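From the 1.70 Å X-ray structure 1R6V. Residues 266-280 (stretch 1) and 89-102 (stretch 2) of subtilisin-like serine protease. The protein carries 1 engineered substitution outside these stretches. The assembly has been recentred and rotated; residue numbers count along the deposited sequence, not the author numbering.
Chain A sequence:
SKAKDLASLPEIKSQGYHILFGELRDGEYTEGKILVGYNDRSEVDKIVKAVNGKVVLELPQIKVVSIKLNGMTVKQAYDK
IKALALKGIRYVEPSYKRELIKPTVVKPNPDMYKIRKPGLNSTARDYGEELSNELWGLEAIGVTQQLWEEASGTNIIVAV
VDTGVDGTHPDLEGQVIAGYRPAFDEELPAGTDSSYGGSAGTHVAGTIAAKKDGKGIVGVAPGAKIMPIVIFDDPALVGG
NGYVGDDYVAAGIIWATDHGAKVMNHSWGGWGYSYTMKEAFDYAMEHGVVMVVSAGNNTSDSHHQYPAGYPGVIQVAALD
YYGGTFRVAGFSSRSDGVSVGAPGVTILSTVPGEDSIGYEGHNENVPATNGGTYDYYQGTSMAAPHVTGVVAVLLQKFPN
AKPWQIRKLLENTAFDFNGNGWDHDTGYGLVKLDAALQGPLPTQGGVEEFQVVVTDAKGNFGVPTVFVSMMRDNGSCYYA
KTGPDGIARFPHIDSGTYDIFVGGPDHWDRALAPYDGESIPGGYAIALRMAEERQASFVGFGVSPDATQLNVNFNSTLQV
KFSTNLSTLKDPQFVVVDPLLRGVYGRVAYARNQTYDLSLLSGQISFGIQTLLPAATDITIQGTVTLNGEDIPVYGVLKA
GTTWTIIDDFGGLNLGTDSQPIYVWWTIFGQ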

# COMPACT_ATOMS: atom_id res chain seq x y z
N HIS A 266 11.29 -2.64 -7.78
CA HIS A 266 9.98 -2.06 -8.17
C HIS A 266 10.10 -0.60 -8.57
O HIS A 266 10.64 0.20 -7.81
CB HIS A 266 9.00 -2.07 -6.99
CG HIS A 266 8.73 -3.42 -6.41
ND1 HIS A 266 7.70 -4.23 -6.86
CD2 HIS A 266 9.35 -4.10 -5.42
CE1 HIS A 266 7.71 -5.35 -6.16
NE2 HIS A 266 8.70 -5.30 -5.28
N SER A 267 9.57 -0.23 -9.73
CA SER A 267 9.57 1.18 -10.11
C SER A 267 8.22 1.49 -10.72
O SER A 267 8.10 1.79 -11.92
CB SER A 267 10.70 1.49 -11.09
OG SER A 267 11.95 1.43 -10.41
N TRP A 268 7.19 1.40 -9.88
CA TRP A 268 5.81 1.65 -10.26
C TRP A 268 5.05 2.11 -9.04
O TRP A 268 5.53 2.01 -7.91
CB TRP A 268 5.17 0.38 -10.81
CG TRP A 268 5.22 -0.80 -9.82
CD1 TRP A 268 6.28 -1.65 -9.60
CD2 TRP A 268 4.18 -1.21 -8.93
NE1 TRP A 268 5.95 -2.57 -8.61
CE2 TRP A 268 4.68 -2.31 -8.18
CE3 TRP A 268 2.88 -0.75 -8.67
CZ2 TRP A 268 3.91 -2.96 -7.21
CZ3 TRP A 268 2.12 -1.40 -7.70
CH2 TRP A 268 2.64 -2.49 -6.98
N GLY A 269 3.84 2.63 -9.25
CA GLY A 269 3.06 3.05 -8.11
C GLY A 269 1.78 3.77 -8.44
O GLY A 269 1.47 4.01 -9.61
N GLY A 270 1.06 4.12 -7.38
CA GLY A 270 -0.20 4.82 -7.52
C GLY A 270 -0.67 5.36 -6.19
O GLY A 270 -0.16 4.99 -5.13
N TRP A 271 -1.68 6.23 -6.23
CA TRP A 271 -2.23 6.85 -5.03
C TRP A 271 -2.89 5.89 -4.03
O TRP A 271 -2.76 6.05 -2.80
CB TRP A 271 -3.27 7.91 -5.45
CG TRP A 271 -4.20 8.33 -4.34
CD1 TRP A 271 -3.96 9.28 -3.39
CD2 TRP A 271 -5.48 7.76 -4.02
NE1 TRP A 271 -5.00 9.33 -2.50
CE2 TRP A 271 -5.95 8.41 -2.86
CE3 TRP A 271 -6.27 6.77 -4.61
CZ2 TRP A 271 -7.18 8.09 -2.27
CZ3 TRP A 271 -7.49 6.45 -4.02
CH2 TRP A 271 -7.93 7.11 -2.86
N GLY A 272 -3.57 4.88 -4.54
CA GLY A 272 -4.31 3.97 -3.68
C GLY A 272 -3.61 3.15 -2.61
O GLY A 272 -2.67 2.44 -2.92
N TYR A 273 -4.07 3.27 -1.37
CA TYR A 273 -3.51 2.47 -0.27
C TYR A 273 -4.24 1.15 -0.41
O TYR A 273 -5.46 1.09 -0.23
CB TYR A 273 -3.86 3.06 1.10
CG TYR A 273 -3.21 2.34 2.27
CD1 TYR A 273 -2.05 2.84 2.84
CD2 TYR A 273 -3.78 1.19 2.82
CE1 TYR A 273 -1.47 2.22 3.94
CE2 TYR A 273 -3.20 0.56 3.92
CZ TYR A 273 -2.04 1.09 4.48
OH TYR A 273 -1.48 0.52 5.59
N SER A 274 -3.51 0.10 -0.71
CA SER A 274 -4.12 -1.22 -0.90
C SER A 274 -3.78 -2.14 0.25
O SER A 274 -2.61 -2.33 0.57
CB SER A 274 -3.62 -1.83 -2.22
OG SER A 274 -3.89 -3.22 -2.32
N TYR A 275 -4.80 -2.72 0.87
CA TYR A 275 -4.53 -3.65 1.96
C TYR A 275 -3.93 -4.93 1.40
O TYR A 275 -3.13 -5.61 2.05
CB TYR A 275 -5.79 -3.97 2.74
CG TYR A 275 -6.15 -2.86 3.69
CD1 TYR A 275 -6.90 -1.77 3.27
CD2 TYR A 275 -5.71 -2.88 5.02
CE1 TYR A 275 -7.22 -0.73 4.14
CE2 TYR A 275 -6.03 -1.85 5.90
CZ TYR A 275 -6.79 -0.78 5.45
OH TYR A 275 -7.15 0.21 6.32
N THR A 276 -4.35 -5.27 0.19
CA THR A 276 -3.83 -6.45 -0.47
C THR A 276 -2.35 -6.29 -0.79
O THR A 276 -1.55 -7.20 -0.52
CB THR A 276 -4.59 -6.72 -1.78
OG1 THR A 276 -5.94 -7.03 -1.46
CG2 THR A 276 -3.98 -7.92 -2.55
N MET A 277 -1.97 -5.14 -1.34
CA MET A 277 -0.56 -4.94 -1.67
C MET A 277 0.30 -4.87 -0.40
O MET A 277 1.45 -5.32 -0.41
CB MET A 277 -0.37 -3.66 -2.49
CG MET A 277 1.00 -3.60 -3.19
SD MET A 277 1.32 -4.95 -4.42
CE MET A 277 -0.18 -4.59 -5.63
N LYS A 278 -0.27 -4.32 0.67
CA LYS A 278 0.42 -4.21 1.96
C LYS A 278 0.73 -5.64 2.40
O LYS A 278 1.85 -5.97 2.79
CB LYS A 278 -0.50 -3.54 3.00
CG LYS A 278 0.09 -3.38 4.42
CD LYS A 278 1.01 -2.19 4.49
CE LYS A 278 1.31 -1.79 5.93
NZ LYS A 278 2.15 -2.78 6.67
N GLU A 279 -0.29 -6.48 2.32
CA GLU A 279 -0.13 -7.88 2.72
C GLU A 279 0.92 -8.60 1.90
O GLU A 279 1.69 -9.41 2.42
CB GLU A 279 -1.46 -8.64 2.58
CG GLU A 279 -2.45 -8.40 3.67
CD GLU A 279 -1.95 -8.83 5.04
OE1 GLU A 279 -1.72 -10.04 5.28
OE2 GLU A 279 -1.78 -7.95 5.88
N ALA A 280 0.96 -8.33 0.60
CA ALA A 280 1.93 -8.98 -0.27
C ALA A 280 3.36 -8.51 0.06
O ALA A 280 4.30 -9.32 0.10
CB ALA A 280 1.60 -8.68 -1.71
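Stretch 2 89-102: IRYVEPSYKRELIK

A polar group can be buried cheaply only if a partner waits for it, and the packing of residues 89-102 against residues 266-280 shows how a chain supplies such partners at several points along its length. The second stretch runs antiparallel to the first where they pair as strands, so that Leu100 lies opposite Trp268 (CA to CA 4.2 Å), Arg98 beside Gly270, Tyr96 beside Gly272 and Tyr91 beside Tyr275. The strand that includes Tyr91, earlier in the stretch, approaches the helix that begins at Tyr275, at 123° between their N-to-C directions, the axes 10.2 Å apart at closest approach.

In the paired segment the backbone serves itself. Glu99 N donates to Gly269 O at 2.8 Å, and Gly269 N returns a bond to Glu99 O at 3.0 Å; two residues away on each chain, Ile101 N donates to Ser267 O at 2.9 Å. Water 5 also donates to Ser267 O and to Ile101 O, both at 2.9 Å.

Where the extended pairing gives way, a side chain takes over. Arg98 bends back through m, m and t rotamers, its CD 3.7 Å from Trp268 CZ3 at the edge of the indole, and both terminal nitrogens reach one carbonyl: NH1 lies 2.9 Å and NH2 3.0 Å from Gly272 O. The glycines leave room for this approach, since a CB on Gly270 would clash with Lys97 O and Arg98 CD, and one on Gly272 with the Tyr96 ring. Gly272 CA instead sits over a face of that ring, 4.0 Å from its centroid. Gly272 N is satisfied by water 3 at 2.9 Å, which also lies 2.8 Å from Lys97 O.

The start of the helix poses the classic problem of free amide groups, and Glu93 answers much of it. Its extended side chain places OE2 2.8 Å from Tyr275 N and OE1 2.8 Å from Thr276 N, while Thr276 OG1 also donates to Glu93 OE1 at 2.6 Å. Thr276 OG1 in turn accepts from Tyr91 OH at 2.7 Å, making a short relay from phenol to hydroxyl to carboxylate. The next amide is met from within: Ser274, at the N-cap, accepts from Met277 N through OG at 2.9 Å. Water 1 lies 2.8 Å from both Glu93 OE2 and Tyr273 O and 3.2 Å from Tyr96 OH, and can donate to at most two of them at a time.

Apolar packing flanks this network, with Tyr275 CB over the Tyr91 ring, 3.6 Å from its centroid, though the two rings themselves barely overlap.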

# COMPACT_ATOMS: atom_id res chain seq x y z
N ILE A 89 -14.58 -11.72 7.27
CA ILE A 89 -14.00 -11.00 6.13
C ILE A 89 -13.13 -9.88 6.68
O ILE A 89 -13.54 -9.16 7.60
CB ILE A 89 -15.12 -10.38 5.23
CG1 ILE A 89 -15.92 -11.48 4.52
CG2 ILE A 89 -14.52 -9.44 4.19
CD1 ILE A 89 -15.10 -12.45 3.70
N ARG A 90 -11.91 -9.72 6.16
CA ARG A 90 -11.04 -8.65 6.63
C ARG A 90 -11.31 -7.32 5.91
O ARG A 90 -11.40 -6.27 6.54
CB ARG A 90 -9.56 -9.04 6.48
CG ARG A 90 -9.03 -9.93 7.62
CD ARG A 90 -7.55 -10.25 7.42
NE ARG A 90 -7.39 -11.11 6.25
CZ ARG A 90 -6.61 -10.85 5.21
NH1 ARG A 90 -5.87 -9.75 5.16
NH2 ARG A 90 -6.61 -11.70 4.19
N TYR A 91 -11.44 -7.37 4.59
CA TYR A 91 -11.70 -6.15 3.84
C TYR A 91 -12.15 -6.46 2.43
O TYR A 91 -12.02 -7.59 1.96
CB TYR A 91 -10.44 -5.27 3.76
CG TYR A 91 -9.29 -5.93 3.03
CD1 TYR A 91 -9.26 -6.01 1.63
CD2 TYR A 91 -8.26 -6.55 3.74
CE1 TYR A 91 -8.24 -6.70 0.97
CE2 TYR A 91 -7.23 -7.25 3.08
CZ TYR A 91 -7.23 -7.32 1.70
OH TYR A 91 -6.23 -8.00 1.05
N VAL A 92 -12.71 -5.44 1.78
CA VAL A 92 -13.14 -5.54 0.39
C VAL A 92 -12.65 -4.26 -0.24
O VAL A 92 -13.01 -3.19 0.23
CB VAL A 92 -14.68 -5.58 0.26
CG1 VAL A 92 -15.05 -5.71 -1.23
CG2 VAL A 92 -15.24 -6.76 1.03
N GLU A 93 -11.84 -4.34 -1.29
CA GLU A 93 -11.33 -3.12 -1.91
C GLU A 93 -11.18 -3.31 -3.41
O GLU A 93 -11.20 -4.43 -3.90
CB GLU A 93 -9.95 -2.81 -1.31
CG GLU A 93 -8.92 -3.89 -1.64
CD GLU A 93 -7.57 -3.66 -0.97
OE1 GLU A 93 -6.68 -4.51 -1.17
OE2 GLU A 93 -7.40 -2.65 -0.25
N PRO A 94 -11.04 -2.21 -4.18
CA PRO A 94 -10.87 -2.39 -5.62
C PRO A 94 -9.37 -2.57 -5.89
O PRO A 94 -8.55 -2.51 -4.96
CB PRO A 94 -11.36 -1.05 -6.18
CG PRO A 94 -10.87 -0.09 -5.14
CD PRO A 94 -11.24 -0.79 -3.83
N SER A 95 -9.01 -2.81 -7.14
CA SER A 95 -7.60 -2.87 -7.52
C SER A 95 -7.41 -1.42 -7.94
O SER A 95 -8.20 -0.89 -8.74
CB SER A 95 -7.38 -3.78 -8.73
OG SER A 95 -6.09 -3.58 -9.28
N TYR A 96 -6.40 -0.76 -7.41
CA TYR A 96 -6.19 0.64 -7.74
C TYR A 96 -5.34 0.87 -8.99
O TYR A 96 -4.62 -0.02 -9.44
CB TYR A 96 -5.57 1.36 -6.55
CG TYR A 96 -6.52 1.44 -5.37
CD1 TYR A 96 -6.46 0.48 -4.35
CD2 TYR A 96 -7.48 2.45 -5.28
CE1 TYR A 96 -7.35 0.54 -3.27
CE2 TYR A 96 -8.37 2.51 -4.19
CZ TYR A 96 -8.29 1.55 -3.20
OH TYR A 96 -9.15 1.57 -2.12
N LYS A 97 -5.45 2.07 -9.55
CA LYS A 97 -4.68 2.41 -10.74
C LYS A 97 -3.20 2.58 -10.37
O LYS A 97 -2.88 3.17 -9.34
CB LYS A 97 -5.19 3.72 -11.35
CG LYS A 97 -6.63 3.69 -11.85
CD LYS A 97 -6.78 2.82 -13.09
CE LYS A 97 -8.20 2.88 -13.63
NZ LYS A 97 -8.63 4.28 -13.88
N ARG A 98 -2.31 2.03 -11.20
CA ARG A 98 -0.86 2.18 -10.97
C ARG A 98 -0.20 2.47 -12.30
O ARG A 98 -0.71 2.08 -13.35
CB ARG A 98 -0.22 0.90 -10.45
CG ARG A 98 -0.90 0.26 -9.27
CD ARG A 98 -0.68 0.99 -7.95
NE ARG A 98 -1.46 0.33 -6.92
CZ ARG A 98 -1.75 0.85 -5.73
NH1 ARG A 98 -1.31 2.06 -5.40
NH2 ARG A 98 -2.54 0.18 -4.89
N GLU A 99 0.94 3.14 -12.26
CA GLU A 99 1.65 3.44 -13.48
C GLU A 99 3.11 3.15 -13.26
O GLU A 99 3.62 3.24 -12.14
CB GLU A 99 1.48 4.91 -13.86
CG GLU A 99 0.03 5.32 -13.99
CD GLU A 99 -0.14 6.77 -14.40
OE1 GLU A 99 0.32 7.67 -13.66
OE2 GLU A 99 -0.76 7.02 -15.47
N LEU A 100 3.79 2.80 -14.34
CA LEU A 100 5.21 2.54 -14.28
C LEU A 100 5.88 3.91 -14.17
O LEU A 100 5.44 4.87 -14.80
CB LEU A 100 5.64 1.86 -15.58
CG LEU A 100 7.01 1.19 -15.66
CD1 LEU A 100 7.00 -0.07 -14.84
CD2 LEU A 100 7.32 0.87 -17.13
N ILE A 101 6.92 4.01 -13.35
CA ILE A 101 7.66 5.26 -13.22
C ILE A 101 8.64 5.19 -14.40
O ILE A 101 9.80 4.82 -14.24
CB ILE A 101 8.39 5.32 -11.87
CG1 ILE A 101 7.36 5.26 -10.74
CG2 ILE A 101 9.21 6.61 -11.76
CD1 ILE A 101 7.97 5.08 -9.34
N LYS A 102 8.14 5.55 -15.58
CA LYS A 102 8.87 5.46 -16.84
C LYS A 102 10.17 6.22 -17.05
O LYS A 102 10.23 7.44 -16.88
CB LYS A 102 7.91 5.82 -17.99
CG LYS A 102 6.79 4.81 -18.24
CD LYS A 102 7.22 3.64 -19.14
CE LYS A 102 7.46 4.08 -20.58
NZ LYS A 102 8.05 2.97 -21.40
O HOH W 1 -8.00 0.00 0.41
O HOH W 2 -5.83 -3.00 -4.09
O HOH W 3 -4.31 4.55 -7.33
O HOH W 4 1.29 7.19 -10.68
O HOH W 5 9.83 1.90 -14.29